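PDB 5XNS: segregation and condensation protein A from Pyrococcus furiosus, which probably serves as the kleisin subunit of the SMC-ScpA chromosome-condensing complex, its C-terminal part probably forming a winged-helix domain that contacts a partner protein chain. Local coordinates for residues 25-30 against 62-67. Sequence-based numbering, arbitrary orientation.
Sequences KFWDLV and FGEILV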
loop_
_atom_site.group_PDB
_atom_site.type_symbol
_atom_site.label_atom_id
_atom_site.label_comp_id
_atom_site.label_asym_id
_atom_site.label_seq_id
_atom_site.Cartn_x
_atom_site.Cartn_y
_atom_site.Cartn_z
ATOM N N LYS B 25 -19.974 -17.798 24.811
ATOM C CA LYS B 25 -19.981 -16.555 24.037
ATOM C C LYS B 25 -18.697 -15.756 24.266
ATOM O O LYS B 25 -18.292 -15.524 25.410
ATOM C CB LYS B 25 -21.184 -15.686 24.420
ATOM C CG LYS B 25 -22.558 -16.270 24.121
ATOM C CD LYS B 25 -23.670 -15.300 24.551
ATOM C CE LYS B 25 -25.050 -15.878 24.246
ATOM N NZ LYS B 25 -26.157 -14.911 24.517
ATOM N N PHE B 26 -18.073 -15.311 23.171
ATOM C CA PHE B 26 -16.925 -14.412 23.271
ATOM C C PHE B 26 -17.219 -13.246 24.205
ATOM O O PHE B 26 -16.402 -12.919 25.073
ATOM C CB PHE B 26 -16.512 -13.896 21.882
ATOM C CG PHE B 26 -15.455 -12.807 21.919
ATOM C CD1 PHE B 26 -14.187 -13.069 22.411
ATOM C CD2 PHE B 26 -15.739 -11.523 21.464
ATOM C CE1 PHE B 26 -13.202 -12.076 22.440
ATOM C CE2 PHE B 26 -14.762 -10.504 21.498
ATOM C CZ PHE B 26 -13.489 -10.787 21.988
ATOM N N TRP B 27 -18.391 -12.607 24.050
ATOM C CA TRP B 27 -18.694 -11.430 24.862
ATOM C C TRP B 27 -18.563 -11.726 26.350
ATOM O O TRP B 27 -18.128 -10.870 27.125
ATOM C CB TRP B 27 -20.102 -10.897 24.579
ATOM C CG TRP B 27 -20.411 -10.562 23.148
ATOM C CD1 TRP B 27 -21.538 -10.915 22.451
ATOM C CD2 TRP B 27 -19.603 -9.800 22.242
ATOM N NE1 TRP B 27 -21.474 -10.426 21.170
ATOM C CE2 TRP B 27 -20.299 -9.739 21.012
ATOM C CE3 TRP B 27 -18.361 -9.164 22.345
ATOM C CZ2 TRP B 27 -19.786 -9.071 19.891
ATOM C CZ3 TRP B 27 -17.854 -8.515 21.233
ATOM C CH2 TRP B 27 -18.568 -8.469 20.022
ATOM N N ASP B 28 -18.939 -12.933 26.771
ATOM C CA ASP B 28 -18.897 -13.264 28.191
ATOM C C ASP B 28 -17.478 -13.448 28.705
ATOM O O ASP B 28 -17.286 -13.568 29.923
ATOM C CB ASP B 28 -19.701 -14.540 28.473
ATOM C CG ASP B 28 -21.198 -14.369 28.229
ATOM O OD1 ASP B 28 -21.678 -13.219 28.057
ATOM O OD2 ASP B 28 -21.897 -15.405 28.238
ATOM N N LEU B 29 -16.494 -13.498 27.810
ATOM C CA LEU B 29 -15.102 -13.719 28.173
ATOM C C LEU B 29 -14.311 -12.432 28.336
ATOM O O LEU B 29 -13.240 -12.465 28.940
ATOM C CB LEU B 29 -14.417 -14.600 27.120
ATOM C CG LEU B 29 -14.170 -16.089 27.420
ATOM C CD1 LEU B 29 -15.013 -16.610 28.572
ATOM C CD2 LEU B 29 -14.358 -16.940 26.174
ATOM N N VAL B 30 -14.822 -11.307 27.845
ATOM C CA VAL B 30 -14.071 -10.054 27.796
ATOM C C VAL B 30 -14.190 -9.328 29.133
ATOM O O VAL B 30 -15.299 -8.938 29.529
ATOM C CB VAL B 30 -14.566 -9.167 26.643
ATOM C CG1 VAL B 30 -13.831 -7.828 26.655
ATOM C CG2 VAL B 30 -14.401 -9.889 25.302
ATOM N N PHE B 62 -18.746 -11.120 11.215
ATOM C CA PHE B 62 -19.095 -10.170 12.274
ATOM C C PHE B 62 -20.301 -10.622 13.085
ATOM O O PHE B 62 -20.972 -9.801 13.721
ATOM C CB PHE B 62 -19.329 -8.769 11.707
ATOM C CG PHE B 62 -18.182 -8.261 10.900
ATOM C CD1 PHE B 62 -16.998 -7.882 11.519
ATOM C CD2 PHE B 62 -18.273 -8.162 9.519
ATOM C CE1 PHE B 62 -15.928 -7.404 10.769
ATOM C CE2 PHE B 62 -17.203 -7.690 8.764
ATOM C CZ PHE B 62 -16.032 -7.314 9.390
ATOM N N GLY B 63 -20.588 -11.924 13.068
ATOM C CA GLY B 63 -21.654 -12.480 13.869
ATOM C C GLY B 63 -21.138 -12.949 15.205
ATOM O O GLY B 63 -19.943 -12.887 15.502
ATOM N N GLU B 64 -22.072 -13.417 16.029
ATOM C CA GLU B 64 -21.717 -13.919 17.346
ATOM C C GLU B 64 -20.578 -14.927 17.255
ATOM O O GLU B 64 -20.585 -15.818 16.405
ATOM C CB GLU B 64 -22.940 -14.554 18.019
ATOM C CG GLU B 64 -22.622 -15.137 19.391
ATOM C CD GLU B 64 -23.699 -14.860 20.426
ATOM O OE1 GLU B 64 -24.712 -15.602 20.459
ATOM O OE2 GLU B 64 -23.527 -13.880 21.192
ATOM N N ILE B 65 -19.601 -14.773 18.141
ATOM C CA ILE B 65 -18.450 -15.654 18.243
ATOM C C ILE B 65 -18.607 -16.519 19.492
ATOM O O ILE B 65 -18.920 -16.005 20.572
ATOM C CB ILE B 65 -17.154 -14.830 18.303
ATOM C CG1 ILE B 65 -17.053 -13.929 17.068
ATOM C CG2 ILE B 65 -15.948 -15.745 18.446
ATOM C CD1 ILE B 65 -15.946 -12.868 17.156
ATOM N N LEU B 66 -18.383 -17.827 19.347
ATOM C CA LEU B 66 -18.439 -18.785 20.445
ATOM C C LEU B 66 -17.117 -19.533 20.553
ATOM O O LEU B 66 -16.368 -19.657 19.584
ATOM C CB LEU B 66 -19.563 -19.805 20.260
ATOM C CG LEU B 66 -20.929 -19.233 19.924
ATOM C CD1 LEU B 66 -21.788 -20.347 19.375
ATOM C CD2 LEU B 66 -21.563 -18.603 21.165
ATOM N N VAL B 67 -16.857 -20.067 21.743
ATOM C CA VAL B 67 -15.598 -20.729 22.055
ATOM C C VAL B 67 -15.884 -22.093 22.664
ATOM O O VAL B 67 -16.703 -22.211 23.586
ATOM C CB VAL B 67 -14.744 -19.896 23.030
ATOM C CG1 VAL B 67 -13.381 -20.564 23.245
ATOM C CG2 VAL B 67 -14.598 -18.460 22.514
#
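One hydrogen bond across the contact grips the carbonyl oxygen of I65: F26 N donates to I65 O over 2.8 Å. The bond is almost straight at 175°, although the donor stands above the carbonyl plane. It illustrates how a short edge strand can be tied to its neighbour just where it turns into a helical turn. Beside it, K25 and L66 form an antiparallel non-hydrogen-bonded pair, and the backbone bond of V67 with I24 continues the link. Next to the bond the packing is apolar. F26 CB rests on I65 CB at 3.8 Å, while its ring, with CG anti to the backbone N (chi1 172°), swings away toward I38, T41 and L45 of helix 35-50. V30 CG2 sits over one face of that ring. L29 CD2 meets V67 CG2 at 4.0 Å, and both residues touch V13 of helix 3-20, consistent with the winged-helix domain of kleisins. W27, V30 and I65 also pack on apolar side chains of another protein chain. On the sheet face of K25 and L66, the extended lysine lies alongside the leucine, with K25 CG 3.9 Å from L66 CD2. The bent E64 crosses K25 obliquely, bringing E64 OE2 to 3.6 Å from K25 CD and near W27 CD1, ring and carboxylate planes 59° apart. K25 NZ and E64 OE1 stay 4.4 Å apart, too far for a salt bridge, and both residues are exposed, so their attraction is probably weak and screened by solvent.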